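Local coordinates for CRISPR-associated protein CasA/Cse1 (Thermus thermophilus, PDB 4AN8) that serves as a subunit of the Cascade ribonucleoprotein complex in CRISPR-based adaptive immunity and probably takes part in selecting foreign DNA, at residues K10-D15 against R97-F102; E16-V21 against A54-L59; S426-R431 against R473-T478; R431-A436 against G463-A468. All coordinates share one frame; numbering follows the deposited sequence. Where two conformers were deposited one is given.

Contact 1: K10-D15 against R97-F102; sequences KFNLID and RFRDRF
Arg99, where the chain leaves helix 88-98, meets Asn12 at an Asx turn that closes strand 10-12. Asn12 CG stands anti to its backbone N (chi1 -165°), and the amide works in two directions: OD1 accepts from Ile14 N at 2.8 Å, while ND2 donates to Arg99 O at 3.0 Å. That donor lies above the carbonyl plane; Phe102 N reaches the same oxygen from the opposite face, so two bonds grip it. Ile14 CD1 packs 3.7 Å from Arg99 CA. In the conformer given, the Arg99 guanidinium lies flat over the Asn12 amide and points to Asp15 OD2, but the pair is modelled too close and its geometry is doubtful. At Phe102 the backbone takes over: its O receives Leu13 N at 2.8 Å. Lys10 with Phe105 and Phe11 with Leu104 continue the backbone bonding. Trp219 and Phe111 also meet the Phe102 ring, and across the contact Ile14 lays CG1 over one face, with its CD1 3.7 Å from Phe102 CD1.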
loop_
_atom_site.group_PDB
_atom_site.type_symbol
_atom_site.label_atom_id
_atom_site.label_comp_id
_atom_site.label_asym_id
_atom_site.label_seq_id
_atom_site.Cartn_x
_atom_site.Cartn_y
_atom_site.Cartn_z
ATOM N N LYS A 10 -10.425 13.667 -26.232
ATOM C CA LYS A 10 -11.212 14.163 -25.098
ATOM C C LYS A 10 -10.630 13.876 -23.698
ATOM O O LYS A 10 -10.003 12.841 -23.468
ATOM C CB LYS A 10 -12.645 13.645 -25.191
ATOM C CG LYS A 10 -13.540 14.184 -24.102
ATOM C CD LYS A 10 -14.898 13.492 -24.105
ATOM C CE LYS A 10 -15.738 13.894 -25.314
ATOM N NZ LYS A 10 -17.042 13.168 -25.301
ATOM N N PHE A 11 -10.831 14.833 -22.789
ATOM C CA PHE A 11 -10.542 14.688 -21.367
ATOM C C PHE A 11 -9.060 14.470 -21.023
ATOM O O PHE A 11 -8.622 13.377 -20.656
ATOM C CB PHE A 11 -11.424 13.617 -20.736
ATOM C CG PHE A 11 -11.553 13.750 -19.230
ATOM C CD1 PHE A 11 -12.543 14.565 -18.663
ATOM C CD2 PHE A 11 -10.683 13.069 -18.378
ATOM C CE1 PHE A 11 -12.659 14.697 -17.258
ATOM C CE2 PHE A 11 -10.802 13.183 -16.973
ATOM C CZ PHE A 11 -11.785 14.001 -16.421
ATOM N N ASN A 12 -8.303 15.544 -21.107
ATOM C CA ASN A 12 -6.899 15.502 -20.798
ATOM C C ASN A 12 -6.648 15.475 -19.273
ATOM O O ASN A 12 -7.154 16.315 -18.516
ATOM C CB ASN A 12 -6.202 16.693 -21.451
ATOM C CG ASN A 12 -4.716 16.531 -21.478
ATOM O OD1 ASN A 12 -4.059 16.638 -20.441
ATOM N ND2 ASN A 12 -4.162 16.245 -22.656
ATOM N N LEU A 13 -5.859 14.502 -18.827
ATOM C CA LEU A 13 -5.646 14.332 -17.399
ATOM C C LEU A 13 -4.741 15.398 -16.804
ATOM O O LEU A 13 -4.607 15.501 -15.581
ATOM C CB LEU A 13 -5.113 12.937 -17.100
ATOM C CG LEU A 13 -6.051 11.815 -17.564
ATOM C CD1 LEU A 13 -5.318 10.495 -17.480
ATOM C CD2 LEU A 13 -7.333 11.799 -16.736
ATOM N N ILE A 14 -4.106 16.191 -17.653
ATOM C CA ILE A 14 -3.267 17.270 -17.137
ATOM C C ILE A 14 -4.102 18.473 -16.726
ATOM O O ILE A 14 -3.736 19.182 -15.794
ATOM C CB ILE A 14 -2.228 17.737 -18.153
ATOM C CG1 ILE A 14 -1.188 16.634 -18.336
ATOM C CG2 ILE A 14 -1.600 19.064 -17.690
ATOM C CD1 ILE A 14 -0.370 16.737 -19.593
ATOM N N ASP A 15 -5.239 18.676 -17.387
ATOM C CA ASP A 15 -6.014 19.894 -17.187
ATOM C C ASP A 15 -7.390 19.704 -16.550
ATOM O O ASP A 15 -7.946 20.638 -15.971
ATOM C CB ASP A 15 -6.153 20.639 -18.512
ATOM C CG ASP A 15 -4.818 20.944 -19.140
ATOM O OD1 ASP A 15 -3.993 21.629 -18.502
ATOM O OD2 ASP A 15 -4.583 20.495 -20.274
ATOM N N ARG A 97 5.280 18.947 -23.520
ATOM C CA ARG A 97 5.823 17.947 -24.443
ATOM C C ARG A 97 4.991 16.649 -24.538
ATOM O O ARG A 97 4.876 16.070 -25.611
ATOM C CB ARG A 97 7.274 17.612 -24.085
ATOM C CG ARG A 97 7.873 16.504 -24.960
ATOM C CD ARG A 97 9.292 16.140 -24.531
ATOM N NE ARG A 97 10.224 17.209 -24.871
ATOM C CZ ARG A 97 11.420 17.362 -24.317
ATOM N NH1 ARG A 97 11.821 16.505 -23.386
ATOM N NH2 ARG A 97 12.210 18.367 -24.699
ATOM N N PHE A 98 4.424 16.178 -23.417
ATOM C CA PHE A 98 3.696 14.901 -23.441
ATOM C C PHE A 98 2.181 15.032 -23.355
ATOM O O PHE A 98 1.461 14.042 -23.356
ATOM C CB PHE A 98 4.277 13.912 -22.414
ATOM C CG PHE A 98 5.677 13.478 -22.749
ATOM C CD1 PHE A 98 5.899 12.529 -23.740
ATOM C CD2 PHE A 98 6.767 14.066 -22.130
ATOM C CE1 PHE A 98 7.192 12.147 -24.090
ATOM C CE2 PHE A 98 8.045 13.702 -22.463
ATOM C CZ PHE A 98 8.262 12.734 -23.453
ATOM N N ARG A 99 1.715 16.270 -23.340
ATOM C CA ARG A 99 0.289 16.559 -23.264
ATOM C C ARG A 99 -0.568 15.680 -24.182
ATOM O O ARG A 99 -1.626 15.201 -23.789
ATOM C CB ARG A 99 0.032 18.031 -23.582
ATOM C CG ARG A 99 -1.444 18.355 -23.668
ATOM C CD ARG A 99 -1.700 19.815 -23.960
ATOM N NE ARG A 99 -3.081 20.004 -24.386
ATOM C CZ ARG A 99 -4.086 20.227 -23.551
ATOM N NH1 ARG A 99 -3.853 20.295 -22.249
ATOM N NH2 ARG A 99 -5.317 20.387 -24.014
ATOM N N ASP A 100 -0.121 15.461 -25.407
ATOM C CA ASP A 100 -0.951 14.686 -26.330
ATOM C C ASP A 100 -1.022 13.200 -25.987
ATOM O O ASP A 100 -1.760 12.452 -26.640
ATOM C CB ASP A 100 -0.519 14.908 -27.777
ATOM C CG ASP A 100 -0.811 16.321 -28.253
ATOM O OD1 ASP A 100 -1.916 16.831 -27.961
ATOM O OD2 ASP A 100 0.071 16.931 -28.900
ATOM N N ARG A 101 -0.287 12.781 -24.957
ATOM C CA ARG A 101 -0.380 11.400 -24.473
ATOM C C ARG A 101 -1.274 11.254 -23.215
ATOM O O ARG A 101 -1.443 10.149 -22.688
ATOM C CB ARG A 101 1.014 10.803 -24.228
ATOM C CG ARG A 101 1.899 10.663 -25.495
ATOM C CD ARG A 101 1.375 9.637 -26.492
ATOM N NE ARG A 101 1.359 8.283 -25.936
ATOM C CZ ARG A 101 2.361 7.406 -26.021
ATOM N NH1 ARG A 101 3.481 7.723 -26.660
ATOM N NH2 ARG A 101 2.236 6.195 -25.473
ATOM N N PHE A 102 -1.873 12.352 -22.764
ATOM C CA PHE A 102 -2.640 12.333 -21.517
ATOM C C PHE A 102 -4.128 12.493 -21.704
ATOM O O PHE A 102 -4.856 12.729 -20.742
ATOM C CB PHE A 102 -2.129 13.397 -20.549
ATOM C CG PHE A 102 -0.910 12.978 -19.776
ATOM C CD1 PHE A 102 0.353 13.165 -20.309
ATOM C CD2 PHE A 102 -1.038 12.360 -18.526
ATOM C CE1 PHE A 102 1.466 12.795 -19.602
ATOM C CE2 PHE A 102 0.065 11.970 -17.809
ATOM C CZ PHE A 102 1.325 12.193 -18.336
#

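Contact 2: E16-V21 against A54-L59; sequences EPWIPV and AVLHRL
At a classic beta bulge, where Trp18 and Ile19 both face Val30, the Trp18 indole packs on Leu56 and Leu59 of helix 50-67. Trp18 CG sits between the backbone N and the carbonyl carbon (chi1 66°), and the six-membered part of the ring does the touching. Leu59 brings CD2 to the ring edge, in its plane, 3.6 Å from Trp18 CH2; the two side chains cross at about a right angle. Leu56 slides past the indole in the opposite direction, its CD2 3.7 Å from Trp18 CZ3, while its other branch, CD1, meets Pro20 CD at 3.7 Å. Ile19 CG1 sits over the centre of the indole, 4.4 Å from Leu56 CD2. No hydrogen bond crosses here; the polar Trp18 NE1 is spent on Leu13 O. Ile45 also packs on Leu56, and helix 154-167 touches Trp18 through Ala155 and Leu162. This is buried helix-on-sheet packing, with helix 50-67 laid against a small three-stranded antiparallel sheet.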
loop_
_atom_site.group_PDB
_atom_site.type_symbol
_atom_site.label_atom_id
_atom_site.label_comp_id
_atom_site.label_asym_id
_atom_site.label_seq_id
_atom_site.Cartn_x
_atom_site.Cartn_y
_atom_site.Cartn_z
ATOM N N GLU A 16 -7.941 18.506 -16.639
ATOM C CA GLU A 16 -9.301 18.298 -16.153
ATOM C C GLU A 16 -9.354 17.845 -14.693
ATOM O O GLU A 16 -8.420 17.226 -14.175
ATOM C CB GLU A 16 -10.046 17.301 -17.046
ATOM C CG GLU A 16 -10.063 17.685 -18.514
ATOM C CD GLU A 16 -10.974 18.870 -18.817
ATOM O OE1 GLU A 16 -11.823 19.226 -17.969
ATOM O OE2 GLU A 16 -10.844 19.442 -19.917
ATOM N N PRO A 17 -10.452 18.163 -14.015
ATOM C CA PRO A 17 -10.542 17.767 -12.606
ATOM C C PRO A 17 -10.824 16.280 -12.451
ATOM O O PRO A 17 -11.861 15.834 -12.892
ATOM C CB PRO A 17 -11.721 18.602 -12.074
ATOM C CG PRO A 17 -12.477 19.091 -13.305
ATOM C CD PRO A 17 -11.480 19.145 -14.421
ATOM N N TRP A 18 -9.921 15.518 -11.850
ATOM C CA TRP A 18 -10.173 14.090 -11.642
ATOM C C TRP A 18 -9.462 13.558 -10.407
ATOM O O TRP A 18 -9.766 12.467 -9.944
ATOM C CB TRP A 18 -9.787 13.264 -12.887
ATOM C CG TRP A 18 -8.333 13.258 -13.198
ATOM C CD1 TRP A 18 -7.601 14.283 -13.712
ATOM C CD2 TRP A 18 -7.428 12.154 -13.031
ATOM N NE1 TRP A 18 -6.285 13.898 -13.853
ATOM C CE2 TRP A 18 -6.158 12.592 -13.447
ATOM C CE3 TRP A 18 -7.572 10.837 -12.560
ATOM C CZ2 TRP A 18 -5.040 11.762 -13.415
ATOM C CZ3 TRP A 18 -6.464 10.015 -12.528
ATOM C CH2 TRP A 18 -5.214 10.477 -12.946
ATOM N N ILE A 19 -8.517 14.338 -9.879
ATOM C CA ILE A 19 -7.745 13.961 -8.698
ATOM C C ILE A 19 -8.375 14.607 -7.455
ATOM O O ILE A 19 -8.366 15.836 -7.305
ATOM C CB ILE A 19 -6.268 14.421 -8.829
ATOM C CG1 ILE A 19 -5.626 13.853 -10.099
ATOM C CG2 ILE A 19 -5.447 14.036 -7.599
ATOM C CD1 ILE A 19 -4.250 14.411 -10.376
ATOM N N PRO A 20 -8.943 13.783 -6.561
ATOM C CA PRO A 20 -9.606 14.348 -5.381
ATOM C C PRO A 20 -8.609 14.770 -4.304
ATOM O O PRO A 20 -7.938 13.902 -3.729
ATOM C CB PRO A 20 -10.469 13.187 -4.865
ATOM C CG PRO A 20 -10.053 11.966 -5.671
ATOM C CD PRO A 20 -8.867 12.320 -6.506
ATOM N N VAL A 21 -8.526 16.070 -4.021
ATOM C CA VAL A 21 -7.625 16.557 -2.979
ATOM C C VAL A 21 -8.369 17.389 -1.924
ATOM O O VAL A 21 -9.336 18.079 -2.233
ATOM C CB VAL A 21 -6.474 17.432 -3.585
ATOM C CG1 VAL A 21 -5.501 16.591 -4.411
ATOM C CG2 VAL A 21 -7.065 18.543 -4.439
ATOM N N ALA A 54 -3.037 5.245 -3.573
ATOM C CA ALA A 54 -1.707 4.720 -3.894
ATOM C C ALA A 54 -1.303 5.091 -5.317
ATOM O O ALA A 54 -0.236 5.665 -5.529
ATOM C CB ALA A 54 -1.656 3.220 -3.721
ATOM N N VAL A 55 -2.183 4.793 -6.272
ATOM C CA VAL A 55 -1.855 5.012 -7.683
ATOM C C VAL A 55 -1.826 6.476 -8.075
ATOM O O VAL A 55 -1.022 6.854 -8.917
ATOM C CB VAL A 55 -2.765 4.247 -8.665
ATOM C CG1 VAL A 55 -2.627 2.787 -8.469
ATOM C CG2 VAL A 55 -4.231 4.700 -8.553
ATOM N N LEU A 56 -2.652 7.310 -7.454
ATOM C CA LEU A 56 -2.609 8.737 -7.758
ATOM C C LEU A 56 -1.244 9.335 -7.373
ATOM O O LEU A 56 -0.647 10.079 -8.166
ATOM C CB LEU A 56 -3.774 9.490 -7.114
ATOM C CG LEU A 56 -5.182 9.135 -7.625
ATOM C CD1 LEU A 56 -6.304 9.686 -6.712
ATOM C CD2 LEU A 56 -5.368 9.598 -9.034
ATOM N N HIS A 57 -0.721 8.968 -6.202
ATOM C CA HIS A 57 0.635 9.376 -5.828
ATOM C C HIS A 57 1.681 8.822 -6.779
ATOM O O HIS A 57 2.626 9.533 -7.114
ATOM C CB HIS A 57 1.009 8.919 -4.418
ATOM C CG HIS A 57 0.341 9.696 -3.341
ATOM N ND1 HIS A 57 -0.848 9.296 -2.769
ATOM C CD2 HIS A 57 0.670 10.869 -2.749
ATOM C CE1 HIS A 57 -1.213 10.185 -1.860
ATOM N NE2 HIS A 57 -0.304 11.140 -1.823
ATOM N N ARG A 58 1.537 7.560 -7.195
ATOM C CA ARG A 58 2.564 6.935 -8.057
ATOM C C ARG A 58 2.610 7.556 -9.456
ATOM O O ARG A 58 3.683 7.728 -10.018
ATOM C CB ARG A 58 2.417 5.404 -8.134
ATOM C CG ARG A 58 2.571 4.708 -6.775
ATOM C CD ARG A 58 1.899 3.313 -6.719
ATOM N NE ARG A 58 2.549 2.362 -7.625
ATOM C CZ ARG A 58 3.694 1.738 -7.356
ATOM N NH1 ARG A 58 4.312 1.970 -6.210
ATOM N NH2 ARG A 58 4.227 0.895 -8.240
ATOM N N LEU A 59 1.449 7.897 -10.003
ATOM C CA LEU A 59 1.386 8.650 -11.249
ATOM C C LEU A 59 2.059 10.049 -11.115
ATOM O O LEU A 59 2.883 10.439 -11.949
ATOM C CB LEU A 59 -0.055 8.771 -11.717
ATOM C CG LEU A 59 -0.254 9.570 -13.014
ATOM C CD1 LEU A 59 0.582 8.982 -14.157
ATOM C CD2 LEU A 59 -1.756 9.638 -13.419
#

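Contact 3: S426-R431 against R473-T478; sequences SLPLER and RRFLGT
Phe475 and Leu427 pack the end of helix 453-476 on the short link between helices 417-426 and 429-446 in the C-terminal helical bundle; Pro428 in that link is the N-cap residue of helix 429-446. The apolar contacts are the main ones. Phe475 CG is anti to its backbone N (chi1 178°), and the Phe475 and Leu427 side chains cross at about a right angle, with Leu427 CD2 4.1 Å from Phe475 CE1. The same methyl, Leu427 CD2, also touches Leu476 CD2 at 4.2 Å, and both leucines rest on Val399 of helix 372-403. Pro428 closes in more loosely, its CD 4.4 Å from Phe475 CD2. Hydrogen bonding across the contact is absent. The one polar side chain that touches the ring is at the exposed margin: Ser426 OG, which is hydrogen-bonded to Leu423 O in its own helix, comes to 3.9 Å from Phe475 CZ.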
loop_
_atom_site.group_PDB
_atom_site.type_symbol
_atom_site.label_atom_id
_atom_site.label_comp_id
_atom_site.label_asym_id
_atom_site.label_seq_id
_atom_site.Cartn_x
_atom_site.Cartn_y
_atom_site.Cartn_z
ATOM N N SER A 426 -13.506 -19.343 18.936
ATOM C CA SER A 426 -14.552 -18.509 19.522
ATOM C C SER A 426 -14.098 -17.805 20.803
ATOM O O SER A 426 -14.666 -16.779 21.184
ATOM C CB SER A 426 -15.823 -19.317 19.781
ATOM O OG SER A 426 -15.733 -20.063 20.981
ATOM N N LEU A 427 -13.075 -18.346 21.461
ATOM C CA LEU A 427 -12.533 -17.706 22.656
ATOM C C LEU A 427 -11.964 -16.353 22.265
ATOM O O LEU A 427 -11.265 -16.249 21.268
ATOM C CB LEU A 427 -11.449 -18.581 23.293
ATOM C CG LEU A 427 -11.861 -19.976 23.785
ATOM C CD1 LEU A 427 -10.627 -20.795 24.143
ATOM C CD2 LEU A 427 -12.812 -19.885 24.976
ATOM N N PRO A 428 -12.271 -15.308 23.040
ATOM C CA PRO A 428 -11.817 -13.942 22.747
ATOM C C PRO A 428 -10.360 -13.652 23.116
ATOM O O PRO A 428 -9.933 -12.503 23.035
ATOM C CB PRO A 428 -12.721 -13.083 23.635
ATOM C CG PRO A 428 -13.075 -13.986 24.786
ATOM C CD PRO A 428 -13.182 -15.359 24.195
ATOM N N LEU A 429 -9.598 -14.666 23.502
ATOM C CA LEU A 429 -8.287 -14.405 24.084
ATOM C C LEU A 429 -7.268 -13.774 23.098
ATOM O O LEU A 429 -6.720 -12.700 23.359
ATOM C CB LEU A 429 -7.740 -15.686 24.724
ATOM C CG LEU A 429 -6.442 -15.510 25.500
ATOM C CD1 LEU A 429 -6.684 -14.568 26.647
ATOM C CD2 LEU A 429 -5.930 -16.868 25.992
ATOM N N GLU A 430 -7.023 -14.435 21.971
ATOM C CA GLU A 430 -5.989 -13.975 21.044
ATOM C C GLU A 430 -6.431 -12.727 20.295
ATOM O O GLU A 430 -5.652 -11.787 20.118
ATOM C CB GLU A 430 -5.638 -15.069 20.044
ATOM C CG GLU A 430 -4.856 -16.231 20.608
ATOM C CD GLU A 430 -4.670 -17.317 19.570
ATOM O OE1 GLU A 430 -3.775 -17.165 18.703
ATOM O OE2 GLU A 430 -5.445 -18.302 19.596
ATOM N N ARG A 431 -7.682 -12.733 19.847
ATOM C CA ARG A 431 -8.258 -11.591 19.154
ATOM C C ARG A 431 -8.132 -10.324 19.987
ATOM O O ARG A 431 -7.735 -9.278 19.472
ATOM C CB ARG A 431 -9.713 -11.867 18.777
ATOM C CG ARG A 431 -10.409 -10.735 18.055
ATOM C CD ARG A 431 -11.798 -11.149 17.553
ATOM N NE ARG A 431 -12.702 -11.598 18.615
ATOM C CZ ARG A 431 -13.359 -10.785 19.442
ATOM N NH1 ARG A 431 -13.207 -9.467 19.355
ATOM N NH2 ARG A 431 -14.163 -11.289 20.372
ATOM N N ARG A 473 -12.496 -15.265 30.810
ATOM C CA ARG A 473 -13.117 -15.668 32.075
ATOM C C ARG A 473 -14.622 -15.461 31.986
ATOM O O ARG A 473 -15.407 -16.388 32.204
ATOM C CB ARG A 473 -12.584 -14.836 33.238
ATOM C CG ARG A 473 -11.283 -15.337 33.823
ATOM C CD ARG A 473 -11.032 -14.723 35.202
ATOM N NE ARG A 473 -12.060 -15.110 36.168
ATOM C CZ ARG A 473 -11.928 -16.097 37.054
ATOM N NH1 ARG A 473 -10.800 -16.804 37.112
ATOM N NH2 ARG A 473 -12.922 -16.382 37.892
ATOM N N ARG A 474 -15.007 -14.232 31.651
ATOM C CA ARG A 474 -16.402 -13.866 31.451
ATOM C C ARG A 474 -17.117 -14.885 30.566
ATOM O O ARG A 474 -18.256 -15.265 30.831
ATOM C CB ARG A 474 -16.488 -12.465 30.844
ATOM C CG ARG A 474 -17.812 -11.773 31.053
ATOM C CD ARG A 474 -17.861 -10.443 30.318
ATOM N NE ARG A 474 -16.987 -9.442 30.907
ATOM C CZ ARG A 474 -16.048 -8.793 30.226
ATOM N NH1 ARG A 474 -15.880 -9.057 28.933
ATOM N NH2 ARG A 474 -15.277 -7.893 30.830
ATOM N N PHE A 475 -16.436 -15.342 29.524
ATOM C CA PHE A 475 -16.998 -16.327 28.608
ATOM C C PHE A 475 -17.030 -17.705 29.261
ATOM O O PHE A 475 -18.021 -18.435 29.176
ATOM C CB PHE A 475 -16.148 -16.367 27.333
ATOM C CG PHE A 475 -16.599 -17.380 26.319
ATOM C CD1 PHE A 475 -16.462 -18.737 26.563
ATOM C CD2 PHE A 475 -17.144 -16.970 25.110
ATOM C CE1 PHE A 475 -16.871 -19.668 25.626
ATOM C CE2 PHE A 475 -17.553 -17.892 24.163
ATOM C CZ PHE A 475 -17.419 -19.244 24.422
ATOM N N LEU A 476 -15.935 -18.070 29.918
ATOM C CA LEU A 476 -15.846 -19.375 30.550
ATOM C C LEU A 476 -16.756 -19.516 31.772
ATOM O O LEU A 476 -17.134 -20.621 32.142
ATOM C CB LEU A 476 -14.400 -19.674 30.940
ATOM C CG LEU A 476 -13.444 -19.852 29.755
ATOM C CD1 LEU A 476 -12.003 -20.039 30.241
ATOM C CD2 LEU A 476 -13.893 -21.017 28.868
ATOM N N GLY A 477 -17.109 -18.397 32.391
ATOM C CA GLY A 477 -17.812 -18.450 33.657
ATOM C C GLY A 477 -19.304 -18.722 33.590
ATOM O O GLY A 477 -19.984 -18.596 34.603
ATOM N N THR A 478 -19.817 -19.108 32.423
ATOM C CA THR A 478 -21.265 -19.223 32.240
ATOM C C THR A 478 -21.779 -20.655 32.109
ATOM O O THR A 478 -22.992 -20.887 32.090
ATOM C CB THR A 478 -21.750 -18.438 30.989
ATOM O OG1 THR A 478 -21.308 -19.101 29.791
ATOM C CG2 THR A 478 -21.249 -16.991 31.019
#

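Contact 4: R431-A436 against G463-A468; sequences RLYWHA and GAALEA
Tyr433 lies against Ala464 and Ala465 where helices 429-446 and 453-476 run roughly antiparallel, their short segments at 144° with axes only 8.1 Å apart. Tyr433 CG stands anti to its backbone N (chi1 173°), and CD1 does the touching, 3.7 Å from Ala464 CB. The backbone N of Ala465 is at the ring's edge, near its plane, 3.8 Å from Tyr433 CD1. The phenol oxygen faces a third helix, bonding to Ala385 O of helix 372-403, and Leu388 and Leu392 there also pack on the tyrosine. Beside the ring, small side chains meet directly. Ala436 and Ala464 point toward each other, CB to CB at 3.7 Å. One turn away Leu432 CB and Ala468 CB are likewise 3.7 Å apart, and the alanine methyl also presses on the backbone, with Ala468 CB 3.6 Å from Tyr433 N. At the exposed margin the Glu467 carboxylate approaches Ala436 CB, but that side chain is poorly ordered and its position uncertain. No hydrogen bond or salt bridge joins the two segments. The close approach therefore rests on shape: alanine methyls let the backbones come together, and the one aromatic ring in the contact lies beside them, its hydroxyl satisfied by Ala385 O.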
loop_
_atom_site.group_PDB
_atom_site.type_symbol
_atom_site.label_atom_id
_atom_site.label_comp_id
_atom_site.label_asym_id
_atom_site.label_seq_id
_atom_site.Cartn_x
_atom_site.Cartn_y
_atom_site.Cartn_z
ATOM N N ARG A 431 -7.682 -12.733 19.847
ATOM C CA ARG A 431 -8.258 -11.591 19.154
ATOM C C ARG A 431 -8.132 -10.324 19.987
ATOM O O ARG A 431 -7.735 -9.278 19.472
ATOM C CB ARG A 431 -9.713 -11.867 18.777
ATOM C CG ARG A 431 -10.409 -10.735 18.055
ATOM C CD ARG A 431 -11.798 -11.149 17.553
ATOM N NE ARG A 431 -12.702 -11.598 18.615
ATOM C CZ ARG A 431 -13.359 -10.785 19.442
ATOM N NH1 ARG A 431 -13.207 -9.467 19.355
ATOM N NH2 ARG A 431 -14.163 -11.289 20.372
ATOM N N LEU A 432 -8.434 -10.403 21.280
ATOM C CA LEU A 432 -8.406 -9.186 22.099
ATOM C C LEU A 432 -6.999 -8.735 22.484
ATOM O O LEU A 432 -6.716 -7.544 22.537
ATOM C CB LEU A 432 -9.286 -9.320 23.342
ATOM C CG LEU A 432 -10.731 -8.891 23.108
ATOM C CD1 LEU A 432 -11.495 -10.020 22.457
ATOM C CD2 LEU A 432 -11.394 -8.480 24.416
ATOM N N TYR A 433 -6.121 -9.686 22.771
ATOM C CA TYR A 433 -4.722 -9.357 23.003
ATOM C C TYR A 433 -4.207 -8.502 21.826
ATOM O O TYR A 433 -3.768 -7.375 22.010
ATOM C CB TYR A 433 -3.920 -10.651 23.141
ATOM C CG TYR A 433 -2.422 -10.468 23.225
ATOM C CD1 TYR A 433 -1.845 -9.813 24.304
ATOM C CD2 TYR A 433 -1.581 -10.967 22.232
ATOM C CE1 TYR A 433 -0.478 -9.647 24.395
ATOM C CE2 TYR A 433 -0.194 -10.806 22.319
ATOM C CZ TYR A 433 0.345 -10.150 23.402
ATOM O OH TYR A 433 1.705 -9.979 23.511
ATOM N N TRP A 434 -4.284 -9.043 20.614
ATOM C CA TRP A 434 -3.780 -8.342 19.429
ATOM C C TRP A 434 -4.526 -7.037 19.135
ATOM O O TRP A 434 -3.914 -6.014 18.835
ATOM C CB TRP A 434 -3.780 -9.273 18.221
ATOM C CG TRP A 434 -2.742 -10.328 18.365
ATOM C CD1 TRP A 434 -2.948 -11.665 18.490
ATOM C CD2 TRP A 434 -1.318 -10.128 18.438
ATOM N NE1 TRP A 434 -1.742 -12.312 18.621
ATOM C CE2 TRP A 434 -0.728 -11.389 18.582
ATOM C CE3 TRP A 434 -0.490 -9.001 18.369
ATOM C CZ2 TRP A 434 0.664 -11.560 18.686
ATOM C CZ3 TRP A 434 0.889 -9.170 18.465
ATOM C CH2 TRP A 434 1.453 -10.439 18.619
ATOM N N HIS A 435 -5.845 -7.063 19.254
ATOM C CA HIS A 435 -6.623 -5.843 19.078
ATOM C C HIS A 435 -6.198 -4.746 20.054
ATOM O O HIS A 435 -6.091 -3.569 19.688
ATOM C CB HIS A 435 -8.115 -6.113 19.227
ATOM C CG HIS A 435 -8.957 -4.894 19.030
ATOM N ND1 HIS A 435 -9.741 -4.706 17.914
ATOM C CD2 HIS A 435 -9.109 -3.785 19.793
ATOM C CE1 HIS A 435 -10.355 -3.537 18.004
ATOM N NE2 HIS A 435 -9.988 -2.960 19.134
ATOM N N ALA A 436 -5.954 -5.123 21.300
ATOM C CA ALA A 436 -5.501 -4.142 22.278
ATOM C C ALA A 436 -4.157 -3.570 21.887
ATOM O O ALA A 436 -3.914 -2.376 22.058
ATOM C CB ALA A 436 -5.422 -4.754 23.659
ATOM N N GLY A 463 -1.515 -5.173 30.176
ATOM C CA GLY A 463 -2.901 -4.759 30.090
ATOM C C GLY A 463 -3.634 -5.467 28.978
ATOM O O GLY A 463 -4.812 -5.823 29.121
ATOM N N ALA A 464 -2.954 -5.669 27.850
ATOM C CA ALA A 464 -3.578 -6.368 26.736
ATOM C C ALA A 464 -3.927 -7.790 27.156
ATOM O O ALA A 464 -5.049 -8.249 26.946
ATOM C CB ALA A 464 -2.651 -6.374 25.510
ATOM N N ALA A 465 -2.948 -8.489 27.728
ATOM C CA ALA A 465 -3.153 -9.862 28.196
ATOM C C ALA A 465 -4.249 -9.950 29.289
ATOM O O ALA A 465 -5.189 -10.745 29.167
ATOM C CB ALA A 465 -1.835 -10.464 28.693
ATOM N N LEU A 466 -4.124 -9.117 30.324
ATOM C CA LEU A 466 -5.111 -9.026 31.415
ATOM C C LEU A 466 -6.512 -8.739 30.916
ATOM O O LEU A 466 -7.462 -9.403 31.308
ATOM C CB LEU A 466 -4.724 -7.935 32.411
ATOM C CG LEU A 466 -3.657 -8.304 33.433
ATOM C CD1 LEU A 466 -3.131 -7.062 34.140
ATOM C CD2 LEU A 466 -4.210 -9.301 34.423
ATOM N N GLU A 467 -6.637 -7.744 30.050
ATOM C CA GLU A 467 -7.918 -7.411 29.448
ATOM C C GLU A 467 -8.495 -8.574 28.641
ATOM O O GLU A 467 -9.701 -8.785 28.623
ATOM C CB GLU A 467 -7.762 -6.173 28.561
ATOM C CG GLU A 467 -9.061 -5.615 28.012
ATOM C CD GLU A 467 -8.885 -4.240 27.388
ATOM O OE1 GLU A 467 -7.930 -4.052 26.602
ATOM O OE2 GLU A 467 -9.699 -3.342 27.695
ATOM N N ALA A 468 -7.639 -9.331 27.965
ATOM C CA ALA A 468 -8.131 -10.398 27.094
ATOM C C ALA A 468 -8.522 -11.641 27.888
ATOM O O ALA A 468 -9.471 -12.346 27.541
ATOM C CB ALA A 468 -7.093 -10.748 26.024
#

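How the contacts relate
The four contacts fall into two pairs on opposite sides of the chain's centre. The first segments of contacts 1 and 2 follow each other, contact 2 is nested inside the loop closed by contact 1, and Leu13 O joins them by a probable hydrogen bond to Trp18 NE1. Contact 1, farther out and partly buried, combines backbone and amide hydrogen bonds with Ile14 packed on an aromatic ring; contact 2, fully buried, is purely apolar. Contacts 3 and 4 overlap at Arg431, which touches across neither, and hold the same two helices, 429-446 and 453-476. Both are partly buried and lack hydrogen bonds across them, but contact 3 uses larger side chains at helix ends and contact 4 alanine-lined mid-helix surfaces.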